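Local coordinates for lipoprotein (Colwellia psychrerythraea, PDB 3O0Y) that is of unknown function but is a putative lipoprotein of the DUF885 family, probably related to metallopeptidases, at residues A98-T101 with T102-Q106; Q107-A110 with G111-R114; Y287-D290 with A291-Q294. One frame throughout, in Å; residues are numbered along the deposited sequence.

Contact 1: A98-T101 with T102-Q106; sequences ADIT and TKNNQ
The carboxylate of Asp99 meets Thr102 one turn on, and its OD1 takes the backbone N-H of Thr102 from above the carboxylate plane, 62° out of it. That bond, from Thr102 N to Asp99 OD1, is 3.2 Å long. Thr102 OG1 sits near both carboxylate oxygens, 3.0 Å from Asp99 OD2; either bond would be weak, and which oxygen receives the proton is not settled. The Asn104 amide lies alongside the Ile100 side chain, pointing the same way, with ND2 3.6 Å from Ile100 CG1. The polar ends of Asn104 bind Arg600 and Asn601 of helix 595-608. Asn105 lies beside Thr101 in the same manner, and its OD1 bonds Arg461.

Asp99 is the N-cap of helix 100-117. Its CG stands between the backbone N and the carbonyl carbon (chi1 44°), which brings the carboxylate over the first turn, within reach of Thr102. Just before the cap, Ala98 CB rests 3.8 Å from Thr102 CG2. Lys103 folds back along the Asp99 carbonyl and bends at its last torsion. Its NZ bonds Ala98 O at 2.6 Å, nearly in line with the carbonyl. Lys103 N bonds Asp99 O at 3.1 Å.

The aspartate thus gives a first-turn N-H a side-chain acceptor, as an N-cap does, and its negative charge would probably interact favourably with the positive end of the helix dipole.

Contact 2: Q107-A110 with G111-R114; sequences QVMA and GLTR
Thr113 reaches back one turn to two backbone carbonyls. Its OG1 lies 2.8 Å from Met109 O and 3.1 Å from Ala110 O. The hydroxyl has one proton for two acceptors, so which bond it makes is not settled. The torsion explains the reach: OG1 stands between the backbone N and the carbonyl carbon (chi1 50°), turned to the preceding turn. Thr113 touches Ile86 and Ser87 of helix 73-92, and Ser87 OG also bonds Ala110 O.

The backbone bonds run in regular i to i+4 steps. Leu112 N bonds Val108 O at 2.8 Å, and Gly111 N bonds Gln107 O at 3.0 Å. Thr113 N and Arg114 N reach Met109 O and Ala110 O, each at 3.1 Å.

The apolar contacts gather on Leu112. It lies side by side with Val108, pointing the same way, and its CD1 is 4.1 Å from Val108 CG1. The same CD1 is 4.3 Å from Met109 SD. Tyr466 packs on both Val108 and Leu112, while Met109 touches Leu460 and Arg461 of helix 459-462.

Among the polar side chains, Gln107 OE1 bonds Arg600, and Arg114 forms a salt bridge with Asp290.

The chemistry is divided round the helix. Leucine, valine and methionine supply an apolar side. The buried threonine hydroxyl has two carbonyls of its own helix within bonding distance, which probably eases its burial against helix 73-92.

Contact 3: Y287-D290 with A291-Q294; sequences YYQD and AIKQ
Ile292 crosses the Tyr288 ring at a slant and lays CG1 over one of its faces. This CH-pi contact puts Ile292 CG1 4.2 Å from the ring centroid, only 13° off the normal. Ile292 CD1 reaches the ring at Tyr288 CE2, 3.7 Å away. Ile292 CG1 lies anti to its own carbonyl carbon (chi1 -68°), which carries it back to the preceding turn. Ala291 CB meets the Tyr287 ring obliquely, 4.3 Å from Tyr287 CE2. The hydroxyl of Tyr288 bonds Asp511, and its ring also meets His515.

Asp290 and Gln294 form the polar pair. Gln294 NE2 meets Asp290 OD1 from the syn side but clearly out of the carboxylate plane, 3.2 Å away; the carboxylate and amide planes are 33° apart. OD1 also holds Arg114 of helix 100-117 in a salt bridge. With an alanine here, the Arg114 guanidinium would probably lose its carboxylate and the Gln294 amide be left free to turn.

Beneath the side chains, Ile292 N bonds Tyr288 O at 2.8 Å and Gln294 N bonds Asp290 O at 2.8 Å. This i to i+4 bonding is that of an alpha-helix, here helix 284-296, whose buried side carries its own tyrosines with Ala291 and Ile292, while Asp290 ties another side to helix 100-117.

In the fold
Contacts 1 and 2 follow each other along helix 100-117, their centres 12 Å apart. Contact 1 is the surface start of that helix, about 28 Å from the chain's centre, and is mainly polar. Contact 2 lies deeper, at about 19 Å, and adds apolar packing. Contact 3 belongs to helix 284-296 and is also partly buried, at about 17 Å; it is the one of the three with aromatic side chains within its own segments. The two helices meet where contacts 2 and 3 touch: Arg114 NH2 and Asp290 OD1 form a salt bridge of 2.8 Å. Contact 1 does not touch contact 3. Arg600 of helix 595-608 binds side chains of both contacts 1 and 2.

Contact 1: A98-T101 with T102-Q106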
# COMPACT_ATOMS: atom_id res chain seq x y z
N ALA A 98 28.85 -19.46 0.40
CA ALA A 98 27.39 -19.56 0.27
C ALA A 98 26.94 -19.20 -1.15
O ALA A 98 27.53 -18.39 -1.85
CB ALA A 98 26.71 -18.63 1.28
N ASP A 99 25.80 -19.76 -1.53
CA ASP A 99 25.19 -19.45 -2.82
C ASP A 99 24.63 -17.99 -2.92
O ASP A 99 24.67 -17.18 -1.97
CB ASP A 99 24.07 -20.42 -2.99
CG ASP A 99 23.28 -20.56 -1.72
OD1 ASP A 99 22.09 -20.16 -1.73
OD2 ASP A 99 23.90 -20.97 -0.69
N ILE A 100 24.13 -17.66 -4.10
CA ILE A 100 23.65 -16.29 -4.31
C ILE A 100 22.42 -16.07 -3.40
O ILE A 100 22.21 -14.97 -2.91
CB ILE A 100 23.34 -16.01 -5.84
CG1 ILE A 100 22.89 -14.56 -6.06
CG2 ILE A 100 22.34 -17.01 -6.37
CD1 ILE A 100 22.73 -14.17 -7.59
N THR A 101 21.59 -17.08 -3.22
CA THR A 101 20.35 -16.91 -2.45
C THR A 101 20.70 -16.60 -1.00
O THR A 101 20.12 -15.71 -0.40
CB THR A 101 19.39 -18.14 -2.52
OG1 THR A 101 19.05 -18.36 -3.90
CG2 THR A 101 18.04 -17.85 -1.67
N THR A 102 21.70 -17.28 -0.47
CA THR A 102 22.07 -17.08 0.92
C THR A 102 22.70 -15.68 1.10
O THR A 102 22.37 -14.93 2.03
CB THR A 102 22.93 -18.34 1.42
OG1 THR A 102 22.09 -19.52 1.26
CG2 THR A 102 23.31 -18.16 2.86
N LYS A 103 23.46 -15.26 0.11
CA LYS A 103 23.99 -13.92 0.12
C LYS A 103 22.91 -12.87 -0.02
O LYS A 103 22.90 -11.81 0.63
CB LYS A 103 25.05 -13.75 -0.97
CG LYS A 103 26.27 -14.68 -0.75
CD LYS A 103 27.38 -14.33 -1.74
CE LYS A 103 28.45 -15.43 -1.90
NZ LYS A 103 28.24 -16.29 -3.14
N ASN A 104 21.97 -13.15 -0.90
CA ASN A 104 20.89 -12.19 -1.09
C ASN A 104 19.98 -12.12 0.17
O ASN A 104 19.45 -11.08 0.49
CB ASN A 104 20.01 -12.59 -2.28
CG ASN A 104 20.62 -12.23 -3.62
OD1 ASN A 104 21.64 -11.52 -3.71
ND2 ASN A 104 20.01 -12.78 -4.71
N ASN A 105 19.73 -13.24 0.85
CA ASN A 105 18.99 -13.20 2.10
C ASN A 105 19.64 -12.25 3.10
O ASN A 105 18.95 -11.51 3.75
CB ASN A 105 18.86 -14.58 2.74
CG ASN A 105 17.84 -15.48 2.05
OD1 ASN A 105 16.96 -15.01 1.39
ND2 ASN A 105 17.94 -16.81 2.32
N GLN A 106 20.97 -12.30 3.22
CA GLN A 106 21.67 -11.42 4.14
C GLN A 106 21.46 -9.99 3.79
O GLN A 106 21.18 -9.16 4.66
CB GLN A 106 23.18 -11.74 4.17
CG GLN A 106 23.92 -10.86 5.16
CD GLN A 106 25.40 -11.28 5.24
OE1 GLN A 106 25.94 -11.85 4.29
NE2 GLN A 106 25.98 -11.14 6.40

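Contact 2: Q107-A110 with G111-R114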
# COMPACT_ATOMS: atom_id res chain seq x y z
N GLN A 107 21.68 -9.65 2.53
CA GLN A 107 21.55 -8.26 2.08
C GLN A 107 20.12 -7.76 2.21
O GLN A 107 19.88 -6.65 2.77
CB GLN A 107 22.03 -8.10 0.66
CG GLN A 107 21.93 -6.66 0.17
CD GLN A 107 22.71 -6.43 -1.16
OE1 GLN A 107 23.50 -7.28 -1.54
NE2 GLN A 107 22.52 -5.24 -1.80
N VAL A 108 19.16 -8.56 1.76
CA VAL A 108 17.76 -8.17 1.87
C VAL A 108 17.33 -8.07 3.33
O VAL A 108 16.68 -7.12 3.74
CB VAL A 108 16.83 -9.10 1.12
CG1 VAL A 108 15.36 -8.73 1.38
CG2 VAL A 108 17.23 -9.05 -0.37
N MET A 109 17.66 -9.06 4.15
CA MET A 109 17.20 -8.98 5.50
C MET A 109 17.87 -7.85 6.33
O MET A 109 17.22 -7.31 7.21
CB MET A 109 17.34 -10.32 6.22
CG MET A 109 16.38 -11.35 5.71
SD MET A 109 14.62 -11.08 6.05
CE MET A 109 14.69 -11.01 7.89
N ALA A 110 19.14 -7.55 6.08
CA ALA A 110 19.79 -6.35 6.71
C ALA A 110 19.02 -5.09 6.28
O ALA A 110 18.73 -4.20 7.08
CB ALA A 110 21.31 -6.24 6.35
N GLY A 111 18.64 -5.05 5.00
CA GLY A 111 17.89 -3.86 4.46
C GLY A 111 16.51 -3.74 5.07
O GLY A 111 16.08 -2.67 5.38
N LEU A 112 15.78 -4.86 5.17
CA LEU A 112 14.44 -4.84 5.68
C LEU A 112 14.39 -4.49 7.15
O LEU A 112 13.55 -3.72 7.59
CB LEU A 112 13.68 -6.14 5.44
CG LEU A 112 13.05 -6.45 4.17
CD1 LEU A 112 12.50 -7.88 4.17
CD2 LEU A 112 11.95 -5.39 3.94
N THR A 113 15.34 -5.02 7.95
CA THR A 113 15.35 -4.70 9.36
C THR A 113 15.69 -3.20 9.55
O THR A 113 15.17 -2.50 10.44
CB THR A 113 16.25 -5.63 10.15
OG1 THR A 113 17.56 -5.74 9.55
CG2 THR A 113 15.60 -7.04 10.28
N ARG A 114 16.57 -2.67 8.69
CA ARG A 114 16.84 -1.21 8.71
C ARG A 114 15.60 -0.39 8.25
O ARG A 114 15.31 0.65 8.80
CB ARG A 114 18.03 -0.85 7.84
CG ARG A 114 18.22 0.62 7.46
CD ARG A 114 18.40 1.61 8.62
NE ARG A 114 18.51 2.97 8.08
CZ ARG A 114 17.48 3.68 7.63
NH1 ARG A 114 16.21 3.19 7.70
NH2 ARG A 114 17.72 4.86 7.09

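Contact 3: Y287-D290 with A291-Q294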
# COMPACT_ATOMS: atom_id res chain seq x y z
N TYR A 287 15.10 13.99 6.06
CA TYR A 287 14.04 13.00 6.09
C TYR A 287 13.59 12.55 4.68
O TYR A 287 13.48 11.35 4.42
CB TYR A 287 12.85 13.54 6.84
CG TYR A 287 11.69 12.57 6.90
CD1 TYR A 287 11.55 11.69 7.95
CD2 TYR A 287 10.84 12.44 5.85
CE1 TYR A 287 10.49 10.78 7.97
CE2 TYR A 287 9.84 11.51 5.82
CZ TYR A 287 9.67 10.66 6.88
OH TYR A 287 8.62 9.74 6.87
N TYR A 288 13.39 13.55 3.82
CA TYR A 288 12.91 13.28 2.47
C TYR A 288 13.92 12.49 1.69
O TYR A 288 13.55 11.54 0.97
CB TYR A 288 12.51 14.58 1.76
CG TYR A 288 11.80 14.32 0.43
CD1 TYR A 288 10.63 13.56 0.40
CD2 TYR A 288 12.27 14.88 -0.76
CE1 TYR A 288 9.99 13.32 -0.82
CE2 TYR A 288 11.59 14.68 -1.95
CZ TYR A 288 10.50 13.90 -1.97
OH TYR A 288 9.84 13.69 -3.18
N GLN A 289 15.21 12.82 1.83
CA GLN A 289 16.24 12.04 1.12
C GLN A 289 16.22 10.54 1.56
O GLN A 289 16.33 9.59 0.74
CB GLN A 289 17.65 12.66 1.22
CG GLN A 289 18.64 12.06 0.19
CD GLN A 289 18.25 12.39 -1.30
OE1 GLN A 289 18.12 11.49 -2.23
NE2 GLN A 289 18.07 13.67 -1.53
N ASP A 290 15.99 10.31 2.82
CA ASP A 290 15.76 8.95 3.33
C ASP A 290 14.50 8.29 2.79
O ASP A 290 14.54 7.12 2.39
CB ASP A 290 15.74 8.94 4.88
CG ASP A 290 15.51 7.51 5.43
OD1 ASP A 290 16.44 6.64 5.29
OD2 ASP A 290 14.36 7.24 5.85
N ALA A 291 13.43 9.06 2.67
CA ALA A 291 12.20 8.55 2.06
C ALA A 291 12.42 8.16 0.62
O ALA A 291 11.90 7.11 0.17
CB ALA A 291 11.07 9.51 2.21
N ILE A 292 13.19 8.93 -0.11
CA ILE A 292 13.51 8.58 -1.49
C ILE A 292 14.26 7.27 -1.56
O ILE A 292 13.98 6.43 -2.43
CB ILE A 292 14.35 9.75 -2.17
CG1 ILE A 292 13.49 10.96 -2.33
CG2 ILE A 292 14.95 9.34 -3.55
CD1 ILE A 292 14.26 12.21 -2.86
N LYS A 293 15.23 7.10 -0.64
CA LYS A 293 15.94 5.79 -0.58
C LYS A 293 14.99 4.61 -0.22
O LYS A 293 14.98 3.55 -0.90
CB LYS A 293 17.09 5.88 0.41
CG LYS A 293 17.79 4.50 0.41
CD LYS A 293 19.23 4.40 0.82
CE LYS A 293 19.76 2.98 0.36
NZ LYS A 293 19.76 2.67 -1.15
N GLN A 294 14.16 4.78 0.81
CA GLN A 294 13.36 3.67 1.31
C GLN A 294 12.13 3.37 0.46
O GLN A 294 11.72 2.22 0.36
CB GLN A 294 12.88 3.94 2.75
CG GLN A 294 13.96 4.14 3.82
CD GLN A 294 15.04 3.14 3.85
OE1 GLN A 294 14.83 1.91 3.71
NE2 GLN A 294 16.27 3.67 4.03